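Local coordinates for aldehyde dehydrogenase family protein (Pseudomonas syringae pv. tomato, PDB 5IUV) that oxidises indole-3-acetaldehyde, probably to the auxin indole-3-acetic acid, with NAD+ as the coenzyme, at residues P281-A286 with K315-P320; A85-F90 with A181-N186; S129-A134 with H482-Y487; E27-A32 with A59-E64. All blocks are in the same frame, centred on the assembly; numbering follows the deposited sequence.

Contact 1 of 4, residues P281-A286 with K315-P320; sequences PDLQAA and KDRFLP
Leu283 and Phe318 are the closest backbone pair, 7.4 Å from CA to CA, where the first turn of helix 283-295 meets helix 312-326. Leu283 points its side chain at the other helix and divides it between two partners. Its CD1 lies over one face of the Arg317 guanidinium, off-centre toward the rim, at 3.4 Å from Arg317 NH1. Its CD2 packs on the Phe318 ring, 3.9 Å from Phe318 CD1. The arginine chain is extended from CG to NE, which carries its flat end across to the leucine. The phenylalanine CG is anti to the backbone N (chi1 -172°), and the ring edge is turned to the helix start. Phe318 CE1 is 3.5 Å from Leu283 O, which lies in the plane of the ring. Ala286, one turn on from the N-cap, adds its CB, 3.9 Å from Phe318 CE1. Asp282 caps this helix start. Its OD1 accepts from Ala285 N at 3.2 Å in a nearly straight bond (168°), met from above the carboxylate plane, and takes a weak bond from Gln284 N. Leu283 and Phe318 also both reach Val276 of strand 273-276, and Phe318 touches Leu308 and Val310 of strand 307-311. Arg317 is exposed, while the leucine and the ring are buried. Strand 273-276, helix 283-295 and strand 307-311 form a beta-alpha-beta crossover between neighbouring parallel strands of a mixed sheet. The arrangement is typical of such a unit, here in the alpha/beta catalytic domain of the aldehyde dehydrogenase fold.

Contact 2 of 4, residues A85-F90 with A181-N186; sequences ATMIRF and ALSTGN
Met87 of helix 80-96 reaches the last turn of helix 170-183 and meets two residues there. Its SD is 3.8 Å from Leu182 CB, and the two side chains cross at about a right angle. Its CG lies 3.6 Å from Ser183 OG. The methionine chain bends at chi2 (-57°) and again at chi3, which keeps CE near the same two residues. One turn on, Phe90 offers its ring edge to the leucine, with Phe90 CE2 4.1 Å from Leu182 CD1. This second touch is looser than the first.

Further out, Ser183 OG is hydrogen-bonded to Gly179 O in its own helix, and Leu182 O and Ser183 O accept from Trp75 and Arg83. Leu128 of helix 113-134 packs on both Met87 and Phe90, and Ala207 and Ala210 of helix 198-210 also touch the Phe90 ring. The helix end is closed by a Schellman motif at Gly185. Ala181 O takes both Asn186 N and Asn186 ND2, each at 3.2 Å, the amide arriving on a lone pair in the carbonyl plane. Helix 170-183 leads into strand 187-191, consistent with the NAD-binding domain of the family.

All four touching residues are buried. The contact itself is apolar apart from the serine hydroxyl, and that oxygen already has a partner within its helix. Van der Waals packing therefore joins the two helices here, while the polar bonds shape the helix end.

Contact 3 of 4, residues S129-A134 with H482-Y487; sequences SWSGEA and HAFDKY
Phe484 drives its ring edge into the last turn of helix 113-134, and this is the tight part of the contact. Its CZ is 3.4 Å from Ser131 O, which lies in the plane of the ring. The same CZ is 4.0 Å from Ser131 CB. Ala134, one turn along, points its methyl group at the ring and stands 4.2 Å from Phe484 CZ, approaching obliquely. The phenylalanine CG is anti to the carbonyl carbon (chi1 -77°), and this sends the ring outward from its own chain toward the helix. Ser131 OG takes no part in the touch. It is hydrogen-bonded to Ala127 O. Thr184 also packs on the Phe484 ring.

The other side is looser. Trp130 comes no nearer than 4.8 Å to segment 482-487 and packs on Met463 and Leu481. Its indole also makes a cation-pi contact with Lys137 of the second subunit. Glu133 leads away from segment 482-487, and its OE1 forms salt bridges with Lys84 and Lys137 of that subunit. On the other segment, the partly exposed His482 bonds to Glu141 of the third subunit. Residues 482-486 are helical in angle but lack the regular bonds. The contact joins helix 113-134 to this lead into strand 488-496, which pairs with strand 149-164.

Between the two segments the chemistry is one aromatic edge against a carbonyl and a methyl group. The C-H edge of the ring carries a slight positive charge, so its in-plane approach to Ser131 O is probably mildly favourable. Glu133, by contrast, makes salt bridges to the second subunit.

Contact 4 of 4, residues E27-A32 with A59-E64; sequences EYTAAA and AQRAVE
Thr29 and Arg61 make a small, polar surface contact between the edge of a two-stranded hairpin and helix 56-72. Only these two side chains meet closely, approaching from opposite directions. Arg61 NH2 is 3.1 Å from Thr29 OG1 and 3.4 Å from Thr29 CG2, and Thr29 CB lies in the guanidinium plane at its edge. The arginine starts with CG anti to the backbone N, then bends at chi3 (73°), which turns its flat end to the threonine.

The hairpin pairs strand 27-29 with strand 22-24, and Thr29 bonds through its backbone to Ala22. Ile24 of the partner strand touches both Thr29 and Arg61.

A water completes the link. It accepts from Arg61 NH2 at 2.9 Å and donates to Ala30 O at 2.7 Å. Thr29 OG1 gives its proton to the same Ala30 O at 2.9 Å, on a lone pair in the carbonyl plane. The carbonyl is thus held by two donors just where the strand ends. Further along, Ala32 N bonds to Asp58 OD1, a second tie between this loop and the start of the helix.

Contacts 1, 2 and 3 are buried, while contact 4 lies at the surface. Contacts 2 and 3 are neighbours with centres about 9 Å apart. Contact 3 abuts the helix end that belongs to contact 2, and Asn186 ND2 probably bonds to Tyr487 O. Contact 1 stands across the chain's centre from contacts 2 and 4, about 44 Å from contact 2 between centres. Apolar groups dominate contacts 1 and 2. Contacts 1 and 3 each set a phenylalanine edge against a carbonyl oxygen. Contact 4 relies on a guanidinium, a hydroxyl and a water. Residues of contact 3 also reach other subunits, while no other chain touches contacts 1 and 4.

Contact 1 of 4, residues P281-A286 with K315-P320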
loop_
_atom_site.group_PDB
_atom_site.type_symbol
_atom_site.label_atom_id
_atom_site.label_comp_id
_atom_site.label_asym_id
_atom_site.label_seq_id
_atom_site.Cartn_x
_atom_site.Cartn_y
_atom_site.Cartn_z
ATOM N N PRO A 281 -31.175 13.499 -7.658
ATOM C CA PRO A 281 -31.029 13.952 -9.051
ATOM C C PRO A 281 -32.079 13.359 -9.993
ATOM O O PRO A 281 -32.485 14.013 -10.950
ATOM C CB PRO A 281 -29.620 13.475 -9.437
ATOM C CG PRO A 281 -29.282 12.409 -8.464
ATOM C CD PRO A 281 -29.990 12.763 -7.184
ATOM N N ASP A 282 -32.524 12.141 -9.707
ATOM C CA ASP A 282 -33.451 11.435 -10.587
ATOM C C ASP A 282 -34.438 10.630 -9.751
ATOM O O ASP A 282 -34.139 9.506 -9.344
ATOM C CB ASP A 282 -32.679 10.517 -11.542
ATOM C CG ASP A 282 -33.528 10.009 -12.702
ATOM O OD1 ASP A 282 -34.764 9.894 -12.553
ATOM O OD2 ASP A 282 -32.945 9.717 -13.770
ATOM N N LEU A 283 -35.609 11.197 -9.485
ATOM C CA LEU A 283 -36.562 10.528 -8.606
ATOM C C LEU A 283 -37.105 9.239 -9.213
ATOM O O LEU A 283 -37.443 8.311 -8.487
ATOM C CB LEU A 283 -37.722 11.456 -8.252
ATOM C CG LEU A 283 -37.539 12.336 -7.015
ATOM C CD1 LEU A 283 -38.835 13.080 -6.711
ATOM C CD2 LEU A 283 -37.104 11.508 -5.813
ATOM N N GLN A 284 -37.205 9.179 -10.539
ATOM C CA GLN A 284 -37.695 7.960 -11.180
ATOM C C GLN A 284 -36.693 6.828 -10.982
ATOM O O GLN A 284 -37.063 5.694 -10.674
ATOM C CB GLN A 284 -37.962 8.187 -12.668
ATOM C CG GLN A 284 -38.624 6.993 -13.350
ATOM C CD GLN A 284 -39.991 6.677 -12.770
ATOM O OE1 GLN A 284 -40.857 7.544 -12.687
ATOM N NE2 GLN A 284 -40.189 5.430 -12.366
ATOM N N ALA A 285 -35.414 7.150 -11.147
ATOM C CA ALA A 285 -34.348 6.196 -10.884
ATOM C C ALA A 285 -34.378 5.746 -9.425
ATOM O O ALA A 285 -34.206 4.565 -9.131
ATOM C CB ALA A 285 -32.997 6.804 -11.233
ATOM N N ALA A 286 -34.614 6.683 -8.513
ATOM C CA ALA A 286 -34.703 6.341 -7.092
ATOM C C ALA A 286 -35.905 5.432 -6.818
ATOM O O ALA A 286 -35.837 4.528 -5.985
ATOM C CB ALA A 286 -34.787 7.602 -6.245
ATOM N N LYS A 315 -42.721 12.781 -0.234
ATOM C CA LYS A 315 -43.338 11.497 0.081
ATOM C C LYS A 315 -44.616 11.235 -0.723
ATOM O O LYS A 315 -44.798 10.147 -1.274
ATOM C CB LYS A 315 -43.622 11.427 1.580
ATOM C CG LYS A 315 -44.740 10.488 1.975
ATOM C CD LYS A 315 -44.293 9.048 1.967
ATOM C CE LYS A 315 -45.156 8.230 2.909
ATOM N NZ LYS A 315 -46.605 8.314 2.571
ATOM N N ASP A 316 -45.493 12.234 -0.804
ATOM C CA ASP A 316 -46.769 12.063 -1.493
ATOM C C ASP A 316 -46.603 11.841 -2.994
ATOM O O ASP A 316 -47.421 11.173 -3.625
ATOM C CB ASP A 316 -47.679 13.271 -1.244
ATOM C CG ASP A 316 -48.247 13.293 0.161
ATOM O OD1 ASP A 316 -48.296 12.221 0.801
ATOM O OD2 ASP A 316 -48.654 14.381 0.624
ATOM N N ARG A 317 -45.548 12.407 -3.564
ATOM C CA ARG A 317 -45.259 12.208 -4.976
ATOM C C ARG A 317 -44.475 10.912 -5.201
ATOM O O ARG A 317 -44.690 10.216 -6.189
ATOM C CB ARG A 317 -44.476 13.402 -5.540
ATOM C CG ARG A 317 -44.110 13.255 -7.008
ATOM C CD ARG A 317 -42.961 14.172 -7.414
ATOM N NE ARG A 317 -42.403 13.773 -8.706
ATOM C CZ ARG A 317 -41.303 14.292 -9.241
ATOM N NH1 ARG A 317 -40.631 15.239 -8.598
ATOM N NH2 ARG A 317 -40.871 13.859 -10.418
ATOM N N PHE A 318 -43.579 10.590 -4.269
ATOM C CA PHE A 318 -42.624 9.491 -4.449
ATOM C C PHE A 318 -43.225 8.110 -4.203
ATOM O O PHE A 318 -42.939 7.171 -4.945
ATOM C CB PHE A 318 -41.408 9.696 -3.532
ATOM C CG PHE A 318 -40.270 8.730 -3.780
ATOM C CD1 PHE A 318 -39.621 8.696 -5.008
ATOM C CD2 PHE A 318 -39.828 7.886 -2.772
ATOM C CE1 PHE A 318 -38.565 7.821 -5.236
ATOM C CE2 PHE A 318 -38.769 7.006 -2.989
ATOM C CZ PHE A 318 -38.140 6.970 -4.222
ATOM N N LEU A 319 -44.040 7.974 -3.163
ATOM C CA LEU A 319 -44.590 6.661 -2.829
ATOM C C LEU A 319 -45.421 6.043 -3.970
ATOM O O LEU A 319 -45.287 4.850 -4.234
ATOM C CB LEU A 319 -45.419 6.729 -1.543
ATOM C CG LEU A 319 -46.056 5.398 -1.120
ATOM C CD1 LEU A 319 -45.000 4.305 -0.971
ATOM C CD2 LEU A 319 -46.858 5.567 0.168
ATOM N N PRO A 320 -46.259 6.843 -4.667
ATOM C CA PRO A 320 -46.945 6.235 -5.815
ATOM C C PRO A 320 -45.992 5.777 -6.916
ATOM O O PRO A 320 -46.282 4.795 -7.600
ATOM C CB PRO A 320 -47.849 7.364 -6.323
ATOM C CG PRO A 320 -48.096 8.207 -5.134
ATOM C CD PRO A 320 -46.819 8.169 -4.346
#

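Contact 2 of 4, residues A85-F90 with A181-N186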
loop_
_atom_site.group_PDB
_atom_site.type_symbol
_atom_site.label_atom_id
_atom_site.label_comp_id
_atom_site.label_asym_id
_atom_site.label_seq_id
_atom_site.Cartn_x
_atom_site.Cartn_y
_atom_site.Cartn_z
ATOM N N ALA A 85 -3.523 -19.393 -12.375
ATOM C CA ALA A 85 -3.977 -20.079 -13.589
ATOM C C ALA A 85 -5.073 -21.101 -13.290
ATOM O O ALA A 85 -6.044 -21.222 -14.032
ATOM C CB ALA A 85 -2.795 -20.760 -14.293
ATOM N N THR A 86 -4.907 -21.832 -12.195
ATOM C CA THR A 86 -5.884 -22.839 -11.798
ATOM C C THR A 86 -7.206 -22.196 -11.385
ATOM O O THR A 86 -8.273 -22.676 -11.764
ATOM C CB THR A 86 -5.342 -23.704 -10.646
ATOM O OG1 THR A 86 -4.157 -24.375 -11.086
ATOM C CG2 THR A 86 -6.364 -24.746 -10.203
ATOM N N MET A 87 -7.137 -21.102 -10.627
ATOM C CA MET A 87 -8.355 -20.412 -10.187
ATOM C C MET A 87 -9.136 -19.843 -11.368
ATOM O O MET A 87 -10.371 -19.865 -11.386
ATOM C CB MET A 87 -8.022 -19.293 -9.185
ATOM C CG MET A 87 -7.530 -19.791 -7.817
ATOM S SD MET A 87 -8.683 -20.912 -6.987
ATOM C CE MET A 87 -10.082 -19.831 -6.669
ATOM N N ILE A 88 -8.412 -19.355 -12.367
ATOM C CA ILE A 88 -9.036 -18.828 -13.574
ATOM C C ILE A 88 -9.682 -19.954 -14.399
ATOM O O ILE A 88 -10.788 -19.784 -14.917
ATOM C CB ILE A 88 -8.008 -18.026 -14.408
ATOM C CG1 ILE A 88 -7.577 -16.785 -13.619
ATOM C CG2 ILE A 88 -8.583 -17.617 -15.756
ATOM C CD1 ILE A 88 -6.345 -16.050 -14.198
ATOM N N ARG A 89 -9.025 -21.112 -14.491
ATOM C CA ARG A 89 -9.643 -22.280 -15.135
ATOM C C ARG A 89 -10.888 -22.745 -14.377
ATOM O O ARG A 89 -11.873 -23.156 -14.988
ATOM C CB ARG A 89 -8.651 -23.446 -15.248
ATOM C CG ARG A 89 -7.572 -23.255 -16.311
ATOM C CD ARG A 89 -6.858 -24.575 -16.623
ATOM N NE ARG A 89 -6.266 -25.181 -15.431
ATOM C CZ ARG A 89 -5.047 -24.900 -14.978
ATOM N NH1 ARG A 89 -4.288 -24.018 -15.616
ATOM N NH2 ARG A 89 -4.583 -25.503 -13.891
ATOM N N PHE A 90 -10.828 -22.680 -13.049
ATOM C CA PHE A 90 -11.960 -23.038 -12.187
ATOM C C PHE A 90 -13.143 -22.136 -12.532
ATOM O O PHE A 90 -14.261 -22.610 -12.760
ATOM C CB PHE A 90 -11.554 -22.902 -10.711
ATOM C CG PHE A 90 -12.548 -23.488 -9.710
ATOM C CD1 PHE A 90 -13.686 -24.166 -10.121
ATOM C CD2 PHE A 90 -12.324 -23.335 -8.345
ATOM C CE1 PHE A 90 -14.587 -24.695 -9.180
ATOM C CE2 PHE A 90 -13.211 -23.860 -7.399
ATOM C CZ PHE A 90 -14.345 -24.538 -7.823
ATOM N N ALA A 181 -10.034 -17.769 -0.248
ATOM C CA ALA A 181 -9.549 -18.846 0.615
ATOM C C ALA A 181 -8.660 -19.825 -0.146
ATOM O O ALA A 181 -7.601 -20.205 0.339
ATOM C CB ALA A 181 -10.720 -19.592 1.264
ATOM N N LEU A 182 -9.075 -20.226 -1.344
ATOM C CA LEU A 182 -8.250 -21.125 -2.144
ATOM C C LEU A 182 -7.055 -20.385 -2.743
ATOM O O LEU A 182 -5.951 -20.933 -2.801
ATOM C CB LEU A 182 -9.078 -21.777 -3.258
ATOM C CG LEU A 182 -10.167 -22.745 -2.807
ATOM C CD1 LEU A 182 -11.074 -23.121 -3.981
ATOM C CD2 LEU A 182 -9.541 -24.006 -2.174
ATOM N N SER A 183 -7.273 -19.140 -3.171
ATOM C CA SER A 183 -6.203 -18.353 -3.793
ATOM C C SER A 183 -5.006 -18.164 -2.867
ATOM O O SER A 183 -3.860 -18.160 -3.326
ATOM C CB SER A 183 -6.716 -16.981 -4.242
ATOM O OG SER A 183 -7.545 -17.097 -5.388
ATOM N N THR A 184 -5.268 -18.015 -1.572
ATOM C CA THR A 184 -4.195 -17.843 -0.596
ATOM C C THR A 184 -3.517 -19.164 -0.230
ATOM O O THR A 184 -2.515 -19.175 0.484
ATOM C CB THR A 184 -4.705 -17.173 0.697
ATOM O OG1 THR A 184 -5.920 -17.800 1.121
ATOM C CG2 THR A 184 -4.964 -15.689 0.461
ATOM N N GLY A 185 -4.071 -20.275 -0.706
ATOM C CA GLY A 185 -3.433 -21.570 -0.533
ATOM C C GLY A 185 -4.022 -22.490 0.531
ATOM O O GLY A 185 -3.478 -23.561 0.796
ATOM N N ASN A 186 -5.124 -22.089 1.151
ATOM C CA ASN A 186 -5.746 -22.933 2.173
ATOM C C ASN A 186 -6.465 -24.156 1.611
ATOM O O ASN A 186 -6.824 -24.190 0.431
ATOM C CB ASN A 186 -6.744 -22.118 2.996
ATOM C CG ASN A 186 -6.092 -20.972 3.722
ATOM O OD1 ASN A 186 -5.484 -21.159 4.770
ATOM N ND2 ASN A 186 -6.215 -19.776 3.170
#

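Contact 3 of 4, residues S129-A134 with H482-Y487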
loop_
_atom_site.group_PDB
_atom_site.type_symbol
_atom_site.label_atom_id
_atom_site.label_comp_id
_atom_site.label_asym_id
_atom_site.label_seq_id
_atom_site.Cartn_x
_atom_site.Cartn_y
_atom_site.Cartn_z
ATOM N N SER A 129 -12.210 -15.903 -10.439
ATOM C CA SER A 129 -11.170 -15.448 -11.358
ATOM C C SER A 129 -10.528 -14.146 -10.891
ATOM O O SER A 129 -9.326 -13.967 -11.040
ATOM C CB SER A 129 -11.729 -15.282 -12.781
ATOM O OG SER A 129 -12.837 -14.405 -12.822
ATOM N N TRP A 130 -11.321 -13.231 -10.346
ATOM C CA TRP A 130 -10.765 -11.962 -9.871
ATOM C C TRP A 130 -9.799 -12.243 -8.727
ATOM O O TRP A 130 -8.692 -11.711 -8.694
ATOM C CB TRP A 130 -11.877 -11.002 -9.427
ATOM C CG TRP A 130 -11.447 -9.578 -9.138
ATOM C CD1 TRP A 130 -11.510 -8.511 -9.997
ATOM C CD2 TRP A 130 -10.930 -9.065 -7.904
ATOM N NE1 TRP A 130 -11.056 -7.373 -9.372
ATOM C CE2 TRP A 130 -10.692 -7.686 -8.089
ATOM C CE3 TRP A 130 -10.638 -9.642 -6.661
ATOM C CZ2 TRP A 130 -10.175 -6.871 -7.074
ATOM C CZ3 TRP A 130 -10.125 -8.834 -5.657
ATOM C CH2 TRP A 130 -9.895 -7.464 -5.872
ATOM N N SER A 131 -10.217 -13.093 -7.796
ATOM C CA SER A 131 -9.352 -13.482 -6.690
ATOM C C SER A 131 -8.076 -14.138 -7.208
ATOM O O SER A 131 -6.981 -13.841 -6.735
ATOM C CB SER A 131 -10.080 -14.433 -5.734
ATOM O OG SER A 131 -11.167 -13.786 -5.096
ATOM N N GLY A 132 -8.227 -15.033 -8.179
ATOM C CA GLY A 132 -7.083 -15.687 -8.791
ATOM C C GLY A 132 -6.135 -14.691 -9.431
ATOM O O GLY A 132 -4.927 -14.773 -9.229
ATOM N N GLU A 133 -6.692 -13.750 -10.191
ATOM C CA GLU A 133 -5.920 -12.701 -10.860
ATOM C C GLU A 133 -5.101 -11.862 -9.880
ATOM O O GLU A 133 -4.052 -11.316 -10.235
ATOM C CB GLU A 133 -6.847 -11.764 -11.641
ATOM C CG GLU A 133 -7.482 -12.351 -12.893
ATOM C CD GLU A 133 -8.656 -11.511 -13.397
ATOM O OE1 GLU A 133 -8.976 -10.468 -12.777
ATOM O OE2 GLU A 133 -9.263 -11.897 -14.412
ATOM N N ALA A 134 -5.605 -11.735 -8.658
ATOM C CA ALA A 134 -5.000 -10.856 -7.660
ATOM C C ALA A 134 -3.788 -11.468 -6.967
ATOM O O ALA A 134 -2.971 -10.741 -6.400
ATOM C CB ALA A 134 -6.043 -10.459 -6.608
ATOM N N HIS A 482 -9.169 -7.085 0.451
ATOM C CA HIS A 482 -9.329 -7.174 1.897
ATOM C C HIS A 482 -9.873 -8.533 2.327
ATOM O O HIS A 482 -9.635 -8.969 3.449
ATOM C CB HIS A 482 -10.237 -6.053 2.404
ATOM C CG HIS A 482 -9.615 -4.694 2.308
ATOM N ND1 HIS A 482 -8.678 -4.241 3.212
ATOM C CD2 HIS A 482 -9.784 -3.697 1.406
ATOM C CE1 HIS A 482 -8.301 -3.019 2.875
ATOM N NE2 HIS A 482 -8.953 -2.667 1.781
ATOM N N ALA A 483 -10.584 -9.213 1.433
ATOM C CA ALA A 483 -11.111 -10.541 1.750
ATOM C C ALA A 483 -10.001 -11.560 2.025
ATOM O O ALA A 483 -10.191 -12.494 2.808
ATOM C CB ALA A 483 -12.007 -11.035 0.619
ATOM N N PHE A 484 -8.850 -11.378 1.384
ATOM C CA PHE A 484 -7.718 -12.286 1.545
ATOM C C PHE A 484 -7.234 -12.342 2.985
ATOM O O PHE A 484 -6.762 -13.378 3.446
ATOM C CB PHE A 484 -6.554 -11.880 0.632
ATOM C CG PHE A 484 -6.747 -12.270 -0.809
ATOM C CD1 PHE A 484 -7.815 -11.782 -1.538
ATOM C CD2 PHE A 484 -5.848 -13.104 -1.440
ATOM C CE1 PHE A 484 -7.991 -12.145 -2.866
ATOM C CE2 PHE A 484 -6.018 -13.464 -2.764
ATOM C CZ PHE A 484 -7.089 -12.982 -3.474
ATOM N N ASP A 485 -7.373 -11.230 3.698
ATOM C CA ASP A 485 -6.859 -11.133 5.060
ATOM C C ASP A 485 -7.567 -12.080 6.036
ATOM O O ASP A 485 -7.033 -12.386 7.094
ATOM C CB ASP A 485 -6.960 -9.688 5.562
ATOM C CG ASP A 485 -6.007 -8.746 4.833
ATOM O OD1 ASP A 485 -5.036 -9.228 4.203
ATOM O OD2 ASP A 485 -6.226 -7.519 4.897
ATOM N N LYS A 486 -8.755 -12.556 5.678
ATOM C CA LYS A 486 -9.467 -13.500 6.537
ATOM C C LYS A 486 -8.865 -14.904 6.490
ATOM O O LYS A 486 -9.174 -15.744 7.333
ATOM C CB LYS A 486 -10.946 -13.574 6.150
ATOM C CG LYS A 486 -11.675 -12.254 6.270
ATOM C CD LYS A 486 -13.178 -12.442 6.179
ATOM C CE LYS A 486 -13.592 -12.993 4.835
ATOM N NZ LYS A 486 -15.047 -12.708 4.632
ATOM N N TYR A 487 -8.013 -15.154 5.502
ATOM C CA TYR A 487 -7.527 -16.506 5.242
ATOM C C TYR A 487 -6.022 -16.623 5.426
ATOM O O TYR A 487 -5.424 -17.647 5.097
ATOM C CB TYR A 487 -7.939 -16.940 3.831
ATOM C CG TYR A 487 -9.429 -16.806 3.631
ATOM C CD1 TYR A 487 -10.308 -17.693 4.241
ATOM C CD2 TYR A 487 -9.959 -15.761 2.890
ATOM C CE1 TYR A 487 -11.676 -17.566 4.081
ATOM C CE2 TYR A 487 -11.318 -15.622 2.723
ATOM C CZ TYR A 487 -12.178 -16.526 3.324
ATOM O OH TYR A 487 -13.543 -16.385 3.166
#

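Contact 4 of 4, residues E27-A32 with A59-E64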
loop_
_atom_site.group_PDB
_atom_site.type_symbol
_atom_site.label_atom_id
_atom_site.label_comp_id
_atom_site.label_asym_id
_atom_site.label_seq_id
_atom_site.Cartn_x
_atom_site.Cartn_y
_atom_site.Cartn_z
ATOM N N GLU A 27 -13.184 -37.530 -4.209
ATOM C CA GLU A 27 -14.245 -38.476 -4.581
ATOM C C GLU A 27 -15.583 -38.160 -3.932
ATOM O O GLU A 27 -15.639 -37.748 -2.777
ATOM C CB GLU A 27 -13.849 -39.917 -4.214
ATOM C CG GLU A 27 -12.698 -40.481 -5.036
ATOM C CD GLU A 27 -12.382 -41.930 -4.693
ATOM O OE1 GLU A 27 -13.074 -42.512 -3.835
ATOM O OE2 GLU A 27 -11.439 -42.487 -5.290
ATOM N N TYR A 28 -16.663 -38.368 -4.676
ATOM C CA TYR A 28 -17.988 -38.299 -4.083
ATOM C C TYR A 28 -18.142 -39.475 -3.131
ATOM O O TYR A 28 -17.572 -40.539 -3.356
ATOM C CB TYR A 28 -19.088 -38.287 -5.154
ATOM C CG TYR A 28 -19.178 -36.952 -5.859
ATOM C CD1 TYR A 28 -19.666 -35.832 -5.195
ATOM C CD2 TYR A 28 -18.746 -36.801 -7.172
ATOM C CE1 TYR A 28 -19.730 -34.598 -5.823
ATOM C CE2 TYR A 28 -18.816 -35.572 -7.812
ATOM C CZ TYR A 28 -19.308 -34.477 -7.130
ATOM O OH TYR A 28 -19.376 -33.252 -7.747
ATOM N N THR A 29 -18.883 -39.264 -2.051
ATOM C CA THR A 29 -19.017 -40.273 -1.011
ATOM C C THR A 29 -20.333 -40.093 -0.274
ATOM O O THR A 29 -20.820 -38.973 -0.124
ATOM C CB THR A 29 -17.840 -40.204 0.000
ATOM O OG1 THR A 29 -18.039 -41.161 1.044
ATOM C CG2 THR A 29 -17.744 -38.813 0.620
ATOM N N ALA A 30 -20.920 -41.193 0.182
ATOM C CA ALA A 30 -22.067 -41.093 1.068
ATOM C C ALA A 30 -21.574 -40.587 2.413
ATOM O O ALA A 30 -20.377 -40.625 2.699
ATOM C CB ALA A 30 -22.771 -42.436 1.213
ATOM N N ALA A 31 -22.486 -40.096 3.240
ATOM C CA ALA A 31 -22.126 -39.800 4.618
ATOM C C ALA A 31 -21.842 -41.126 5.321
ATOM O O ALA A 31 -22.372 -42.161 4.923
ATOM C CB ALA A 31 -23.231 -39.029 5.316
ATOM N N ALA A 32 -20.986 -41.094 6.341
ATOM C CA ALA A 32 -20.579 -42.302 7.062
ATOM C C ALA A 32 -21.779 -43.132 7.541
ATOM O O ALA A 32 -21.754 -44.355 7.491
ATOM C CB ALA A 32 -19.686 -41.926 8.249
ATOM N N ALA A 59 -17.224 -34.606 9.160
ATOM C CA ALA A 59 -16.404 -33.432 9.426
ATOM C C ALA A 59 -14.979 -33.856 9.765
ATOM O O ALA A 59 -14.018 -33.286 9.257
ATOM C CB ALA A 59 -16.993 -32.601 10.564
ATOM N N GLN A 60 -14.850 -34.860 10.626
ATOM C CA GLN A 60 -13.537 -35.379 10.994
ATOM C C GLN A 60 -12.753 -35.871 9.781
ATOM O O GLN A 60 -11.575 -35.544 9.627
ATOM C CB GLN A 60 -13.673 -36.509 12.011
ATOM C CG GLN A 60 -12.340 -37.132 12.414
ATOM C CD GLN A 60 -11.403 -36.139 13.104
ATOM O OE1 GLN A 60 -11.838 -35.255 13.845
ATOM N NE2 GLN A 60 -10.109 -36.296 12.867
ATOM N N ARG A 61 -13.394 -36.655 8.917
ATOM C CA ARG A 61 -12.688 -37.181 7.760
ATOM C C ARG A 61 -12.326 -36.064 6.786
ATOM O O ARG A 61 -11.248 -36.077 6.199
ATOM C CB ARG A 61 -13.509 -38.257 7.038
ATOM C CG ARG A 61 -12.718 -38.949 5.933
ATOM C CD ARG A 61 -13.251 -40.343 5.600
ATOM N NE ARG A 61 -14.511 -40.330 4.860
ATOM C CZ ARG A 61 -14.594 -40.284 3.532
ATOM N NH1 ARG A 61 -13.489 -40.226 2.797
ATOM N NH2 ARG A 61 -15.783 -40.293 2.937
ATOM N N ALA A 62 -13.223 -35.097 6.616
ATOM C CA ALA A 62 -12.960 -34.008 5.678
ATOM C C ALA A 62 -11.804 -33.132 6.169
ATOM O O ALA A 62 -10.980 -32.665 5.375
ATOM C CB ALA A 62 -14.213 -33.170 5.469
ATOM N N VAL A 63 -11.746 -32.909 7.481
ATOM C CA VAL A 63 -10.717 -32.042 8.041
ATOM C C VAL A 63 -9.360 -32.748 8.018
ATOM O O VAL A 63 -8.336 -32.125 7.722
ATOM C CB VAL A 63 -11.073 -31.591 9.476
ATOM C CG1 VAL A 63 -9.886 -30.894 10.135
ATOM C CG2 VAL A 63 -12.291 -30.658 9.453
ATOM N N GLU A 64 -9.346 -34.043 8.316
ATOM C CA GLU A 64 -8.111 -34.823 8.171
ATOM C C GLU A 64 -7.594 -34.756 6.735
ATOM O O GLU A 64 -6.393 -34.623 6.499
ATOM C CB GLU A 64 -8.327 -36.284 8.570
ATOM C CG GLU A 64 -8.484 -36.513 10.066
ATOM C CD GLU A 64 -8.701 -37.983 10.414
ATOM O OE1 GLU A 64 -8.320 -38.855 9.606
ATOM O OE2 GLU A 64 -9.248 -38.266 11.501
HETATM O O HOH W 1 -18.290 -39.650 4.175
#